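Local structure of carbohydrate binding family 6 (Clostridium thermocellum, 5A8C) at residues A27-F32 against N300-Q305; G164-D169 against A213-Y218. The protein probably releases terminal alpha-L-arabinofuranosyl residues from arabinose-containing polysaccharides, as a family 43 glycoside hydrolase with a five-bladed beta-propeller fold. All blocks are in the same frame, centred on the assembly; numbering follows the deposited sequence.

How the interactions relate
Both contacts belong to one five-bladed propeller, but their centres lie 24 Å apart and their nearest atoms about 11 Å, so they do not touch. Interaction 1 joins the start of the modelled chain to its last strand: residues 27-32, just ahead of strand 36-45 in the first sheet, meet strand 300-306 at the edge of the last sheet. Interaction 2 falls between them in sequence and links neighbouring blades through strands 164-167 and 212-218, close to the bound calcium ion. One contact thus ties the chain's start to its last blade, consistent with closure of the propeller between its first and last blades, while the other packs consecutive blades nearer the middle of the molecule.

Interaction 1. Residues A27-F32 against N300-Q305; sequences ADYPIF and NVCIDQ
Ile31 lays its CG1–CD1 branch on Val301 and Ile303, alternate residues that present methyl groups to the same neighbour. Its CG1 is 3.9 Å from Val301 CG1, and its CD1 continues over that methyl to come within 4.2 Å of Ile303 CG2; the isoleucine crosses both side chains at about a right angle. A first torsion of 67° sets CG1 between the backbone N and the carbonyl carbon, against Val301 CG1; an anti chi2 (173°) then carries CD1 on toward Ile303. Branched aliphatic residues give the strand a firm apolar surface. Phe32 adds its CB beside Val301 CG1, and Pro30 CB rests 4.0 Å from Asn300 ND2. The ring of Tyr29 meets the sulfur of Cys302 obliquely, with CE1 4.3 Å from SG.

No direct hydrogen bond joins the two backbones; two waters do the work. One accepts from Ile31 N and the other from Phe32 N, and both donate to Val301 O, at 2.9 and 2.7 Å respectively. Asn300 ND2 adds a weak bond to the same oxygen. Strand 300-306 is the edge strand of the last propeller sheet: Asn300, Cys302 and Asp304 pair with strand 277-284, and the chain's first residues run past its other edge without joining the sheet.

The cis peptide bond between Tyr29 and Pro30 sets the turn of the incoming chain. Further out, Tyr29 OH bonds Asn284, and Asn300 OD1 accepts from Val287 N at helix 286-291. Ile74 of strand 70-76, in the first blade, packs against Ile31, Phe32 and Val301.

Interaction 2. Residues G164-D169 against A213-Y218; sequences GVFVDD and AYMHKY
Phe166 lays one face of its ring over Met215, whose CG sits 3.9 Å from the ring centroid in a CH-pi contact and displaced toward the rim. The methionine chain then bends at chi2 (54°), which puts SD 4.9 Å from the centroid in a Met-aromatic contact; a flexible thioether suits such folding against a flat ring. Asp168 N lies above the opposite face, near the rim. Farther along the ring, Phe166 CE1 and CZ each lie 3.8 Å from Lys217 CB.

Strands 164-167 and 213-218 belong to successive propeller blades, each at the start of its sheet, and run nearly parallel, 17° apart, without pairing as a sheet. The two segments diverge from 4.8 Å between the CA atoms of Gly164 and Tyr214 to 7.9 Å between those of Asp168 and Lys217, so larger side chains fill the widening end. At the narrow end a beta carbon on Gly164 would fall 2.4 Å from Ala213 O, which explains the glycine here. Between, one water donates to both Val165 O and Met215 O.

Beyond its CB, Lys217 runs extended to two carboxylates. Its NZ forms salt bridges with Asp168 OD1 (3.0 Å), through the syn lone pair, and with Asp169 OD2 (2.8 Å), which it meets from above the carboxylate plane. Asp168 OD1 also accepts from Asp169 N, a second bond that steadies its carboxylate, and Tyr222 OH bonds both Asp168 OD2 and Lys217 NZ.

Interaction 1. Residues A27-F32 against N300-Q305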
loop_
_atom_site.group_PDB
_atom_site.type_symbol
_atom_site.label_atom_id
_atom_site.label_comp_id
_atom_site.label_asym_id
_atom_site.label_seq_id
_atom_site.Cartn_x
_atom_site.Cartn_y
_atom_site.Cartn_z
ATOM N N ALA A 27 14.481 20.073 0.668
ATOM C CA ALA A 27 14.000 18.798 1.191
ATOM C C ALA A 27 15.039 17.749 0.982
ATOM O O ALA A 27 15.877 17.839 0.087
ATOM C CB ALA A 27 12.694 18.455 0.524
ATOM N N ASP A 28 14.935 16.686 1.742
ATOM C CA ASP A 28 15.977 15.684 1.733
ATOM C C ASP A 28 15.662 14.552 0.794
ATOM O O ASP A 28 14.489 14.235 0.512
ATOM C CB ASP A 28 16.060 15.080 3.118
ATOM C CG ASP A 28 16.411 16.074 4.157
ATOM O OD1 ASP A 28 16.967 17.136 3.854
ATOM O OD2 ASP A 28 16.089 15.881 5.341
ATOM N N TYR A 29 16.703 13.867 0.329
ATOM C CA TYR A 29 16.570 12.595 -0.338
ATOM C C TYR A 29 17.763 11.726 0.047
ATOM O O TYR A 29 18.908 12.134 -0.172
ATOM C CB TYR A 29 16.574 12.792 -1.837
ATOM C CG TYR A 29 16.558 11.472 -2.581
ATOM C CD1 TYR A 29 15.395 10.753 -2.769
ATOM C CD2 TYR A 29 17.700 10.927 -3.135
ATOM C CE1 TYR A 29 15.371 9.558 -3.446
ATOM C CE2 TYR A 29 17.677 9.746 -3.827
ATOM C CZ TYR A 29 16.510 9.059 -4.005
ATOM O OH TYR A 29 16.456 7.907 -4.708
ATOM N N PRO A 30 17.543 10.535 0.576
ATOM C CA PRO A 30 16.249 9.938 0.916
ATOM C C PRO A 30 15.606 10.631 2.135
ATOM O O PRO A 30 16.288 11.265 2.932
ATOM C CB PRO A 30 16.596 8.498 1.194
ATOM C CG PRO A 30 18.002 8.536 1.616
ATOM C CD PRO A 30 18.650 9.624 0.865
ATOM N N ILE A 31 14.285 10.507 2.259
ATOM C CA ILE A 31 13.590 11.173 3.342
ATOM C C ILE A 31 13.773 10.530 4.696
ATOM O O ILE A 31 13.646 11.207 5.721
ATOM C CB ILE A 31 12.074 11.393 3.044
ATOM C CG1 ILE A 31 11.287 10.082 2.962
ATOM C CG2 ILE A 31 11.878 12.245 1.803
ATOM C CD1 ILE A 31 9.796 10.291 2.851
ATOM N N PHE A 32 14.034 9.220 4.735
ATOM C CA PHE A 32 14.056 8.457 5.990
ATOM C C PHE A 32 14.950 7.262 5.847
ATOM O O PHE A 32 14.659 6.354 5.052
ATOM C CB PHE A 32 12.637 8.012 6.376
ATOM C CG PHE A 32 12.587 7.251 7.656
ATOM C CD1 PHE A 32 12.812 7.885 8.882
ATOM C CD2 PHE A 32 12.341 5.893 7.664
ATOM C CE1 PHE A 32 12.770 7.177 10.058
ATOM C CE2 PHE A 32 12.298 5.187 8.847
ATOM C CZ PHE A 32 12.505 5.824 10.057
ATOM N N ASN A 300 13.722 1.559 1.050
ATOM C CA ASN A 300 13.420 2.817 1.742
ATOM C C ASN A 300 12.293 3.536 1.035
ATOM O O ASN A 300 12.199 3.549 -0.207
ATOM C CB ASN A 300 14.651 3.714 1.883
ATOM C CG ASN A 300 15.247 4.073 0.533
ATOM O OD1 ASN A 300 16.102 3.381 -0.006
ATOM N ND2 ASN A 300 14.780 5.189 -0.028
ATOM N N VAL A 301 11.472 4.213 1.825
ATOM C CA VAL A 301 10.367 5.008 1.297
ATOM C C VAL A 301 10.868 6.189 0.491
ATOM O O VAL A 301 11.904 6.805 0.764
ATOM C CB VAL A 301 9.440 5.422 2.440
ATOM C CG1 VAL A 301 10.136 6.338 3.453
ATOM C CG2 VAL A 301 8.150 6.049 1.981
ATOM N N CYS A 302 10.059 6.605 -0.495
ATOM C CA CYS A 302 10.242 7.740 -1.373
ATOM C C CYS A 302 8.920 8.482 -1.551
ATOM O O CYS A 302 7.860 7.882 -1.403
ATOM C CB CYS A 302 10.783 7.310 -2.741
ATOM S SG CYS A 302 12.394 6.530 -2.776
ATOM N N ILE A 303 9.007 9.721 -1.992
ATOM C CA ILE A 303 7.836 10.527 -2.307
ATOM C C ILE A 303 8.127 11.417 -3.484
ATOM O O ILE A 303 9.204 12.040 -3.540
ATOM C CB ILE A 303 7.318 11.294 -1.067
ATOM C CG1 ILE A 303 5.992 11.989 -1.356
ATOM C CG2 ILE A 303 8.371 12.270 -0.523
ATOM C CD1 ILE A 303 5.321 12.546 -0.101
ATOM N N ASP A 304 7.168 11.570 -4.401
ATOM C CA ASP A 304 7.247 12.509 -5.498
ATOM C C ASP A 304 5.885 13.078 -5.815
ATOM O O ASP A 304 4.868 12.439 -5.526
ATOM C CB ASP A 304 7.947 11.925 -6.740
ATOM C CG ASP A 304 9.495 12.082 -6.650
ATOM O OD1 ASP A 304 9.951 13.254 -6.560
ATOM O OD2 ASP A 304 10.219 11.056 -6.657
ATOM N N GLN A 305 5.857 14.235 -6.410
ATOM C CA GLN A 305 4.600 14.831 -6.836
ATOM C C GLN A 305 3.977 14.121 -8.040
ATOM O O GLN A 305 4.683 13.609 -8.926
ATOM C CB GLN A 305 4.786 16.331 -7.131
ATOM C CG GLN A 305 3.465 17.111 -7.112
ATOM C CD GLN A 305 3.599 18.633 -6.998
ATOM O OE1 GLN A 305 4.675 19.196 -6.898
ATOM N NE2 GLN A 305 2.464 19.300 -6.993
HETATM O O HOH W 1 13.286 9.177 -0.039
HETATM O O HOH W 2 13.788 7.229 2.634
#

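Interaction 2. Residues G164-D169 against A213-Y218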
loop_
_atom_site.group_PDB
_atom_site.type_symbol
_atom_site.label_atom_id
_atom_site.label_comp_id
_atom_site.label_asym_id
_atom_site.label_seq_id
_atom_site.Cartn_x
_atom_site.Cartn_y
_atom_site.Cartn_z
ATOM N N GLY A 164 -5.863 -2.845 -0.183
ATOM C CA GLY A 164 -6.051 -1.429 -0.468
ATOM C C GLY A 164 -7.469 -1.041 -0.156
ATOM O O GLY A 164 -8.378 -1.528 -0.828
ATOM N N VAL A 165 -7.699 -0.297 0.908
ATOM C CA VAL A 165 -9.044 0.032 1.370
ATOM C C VAL A 165 -9.383 1.470 0.982
ATOM O O VAL A 165 -8.528 2.353 0.994
ATOM C CB VAL A 165 -9.174 -0.255 2.878
ATOM C CG1 VAL A 165 -10.548 0.100 3.417
ATOM C CG2 VAL A 165 -8.855 -1.701 3.175
ATOM N N PHE A 166 -10.654 1.669 0.650
ATOM C CA PHE A 166 -11.175 2.896 0.135
ATOM C C PHE A 166 -12.621 3.080 0.649
ATOM O O PHE A 166 -13.372 2.116 0.614
ATOM C CB PHE A 166 -11.131 2.799 -1.426
ATOM C CG PHE A 166 -11.973 3.802 -2.097
ATOM C CD1 PHE A 166 -11.584 5.133 -2.221
ATOM C CD2 PHE A 166 -13.185 3.442 -2.671
ATOM C CE1 PHE A 166 -12.401 6.098 -2.842
ATOM C CE2 PHE A 166 -13.964 4.367 -3.331
ATOM C CZ PHE A 166 -13.596 5.678 -3.413
ATOM N N VAL A 167 -12.989 4.317 0.982
ATOM C CA VAL A 167 -14.342 4.644 1.435
ATOM C C VAL A 167 -14.971 5.576 0.394
ATOM O O VAL A 167 -14.438 6.652 0.170
ATOM C CB VAL A 167 -14.350 5.262 2.846
ATOM C CG1 VAL A 167 -15.773 5.542 3.291
ATOM C CG2 VAL A 167 -13.625 4.390 3.842
ATOM N N ASP A 168 -16.065 5.133 -0.212
ATOM C CA ASP A 168 -16.696 5.906 -1.295
ATOM C C ASP A 168 -17.628 6.991 -0.727
ATOM O O ASP A 168 -17.931 7.061 0.473
ATOM C CB ASP A 168 -17.424 4.956 -2.208
ATOM C CG ASP A 168 -17.555 5.437 -3.653
ATOM O OD1 ASP A 168 -17.159 6.563 -3.965
ATOM O OD2 ASP A 168 -18.108 4.611 -4.434
ATOM N N ASP A 169 -18.084 7.850 -1.642
ATOM C CA ASP A 169 -18.950 8.954 -1.323
ATOM C C ASP A 169 -20.262 8.555 -0.683
ATOM O O ASP A 169 -20.832 9.289 0.110
ATOM C CB ASP A 169 -19.319 9.725 -2.626
ATOM C CG ASP A 169 -18.189 10.477 -3.237
ATOM O OD1 ASP A 169 -17.355 11.070 -2.529
ATOM O OD2 ASP A 169 -18.181 10.603 -4.500
ATOM N N ALA A 213 -2.571 -3.719 -5.135
ATOM C CA ALA A 213 -3.849 -3.101 -5.507
ATOM C C ALA A 213 -4.110 -1.825 -4.675
ATOM O O ALA A 213 -3.970 -1.813 -3.454
ATOM C CB ALA A 213 -4.994 -4.078 -5.294
ATOM N N TYR A 214 -4.652 -0.815 -5.350
ATOM C CA TYR A 214 -4.877 0.477 -4.700
ATOM C C TYR A 214 -6.032 1.170 -5.389
ATOM O O TYR A 214 -6.151 1.128 -6.619
ATOM C CB TYR A 214 -3.600 1.345 -4.762
ATOM C CG TYR A 214 -3.607 2.525 -3.849
ATOM C CD1 TYR A 214 -3.176 2.409 -2.554
ATOM C CD2 TYR A 214 -4.115 3.732 -4.279
ATOM C CE1 TYR A 214 -3.177 3.534 -1.706
ATOM C CE2 TYR A 214 -4.138 4.851 -3.439
ATOM C CZ TYR A 214 -3.699 4.699 -2.154
ATOM O OH TYR A 214 -3.690 5.813 -1.316
ATOM N N MET A 215 -6.895 1.814 -4.612
ATOM C CA MET A 215 -8.014 2.579 -5.137
ATOM C C MET A 215 -8.019 3.987 -4.585
ATOM O O MET A 215 -7.879 4.171 -3.369
ATOM C CB MET A 215 -9.317 1.867 -4.772
ATOM C CG MET A 215 -10.610 2.588 -5.167
ATOM S SD MET A 215 -10.745 3.054 -6.893
ATOM C CE MET A 215 -10.532 1.452 -7.699
ATOM N N HIS A 216 -8.281 4.950 -5.457
ATOM C CA HIS A 216 -8.610 6.325 -5.027
ATOM C C HIS A 216 -9.583 6.896 -6.010
ATOM O O HIS A 216 -9.721 6.408 -7.146
ATOM C CB HIS A 216 -7.381 7.207 -4.813
ATOM C CG HIS A 216 -6.814 7.781 -6.060
ATOM N ND1 HIS A 216 -5.955 7.115 -6.912
ATOM C CD2 HIS A 216 -7.002 9.040 -6.565
ATOM C CE1 HIS A 216 -5.656 7.960 -7.894
ATOM N NE2 HIS A 216 -6.284 9.109 -7.712
ATOM N N LYS A 217 -10.280 7.948 -5.605
ATOM C CA LYS A 217 -11.282 8.595 -6.427
ATOM C C LYS A 217 -10.922 10.044 -6.596
ATOM O O LYS A 217 -10.449 10.693 -5.665
ATOM C CB LYS A 217 -12.695 8.437 -5.803
ATOM C CG LYS A 217 -13.867 8.827 -6.686
ATOM C CD LYS A 217 -15.179 8.572 -5.983
ATOM C CE LYS A 217 -16.371 8.762 -6.894
ATOM N NZ LYS A 217 -17.653 8.473 -6.185
ATOM N N TYR A 218 -11.140 10.586 -7.790
ATOM C CA TYR A 218 -10.878 11.993 -8.042
ATOM C C TYR A 218 -11.768 12.471 -9.169
ATOM O O TYR A 218 -11.828 11.839 -10.233
ATOM C CB TYR A 218 -9.407 12.228 -8.434
ATOM C CG TYR A 218 -9.117 13.593 -8.899
ATOM C CD1 TYR A 218 -9.179 14.680 -8.011
ATOM C CD2 TYR A 218 -8.748 13.835 -10.211
ATOM C CE1 TYR A 218 -8.913 15.964 -8.430
ATOM C CE2 TYR A 218 -8.425 15.141 -10.642
ATOM C CZ TYR A 218 -8.519 16.156 -9.720
ATOM O OH TYR A 218 -8.215 17.463 -10.142
HETATM O O HOH W 3 -6.543 2.208 -1.257
#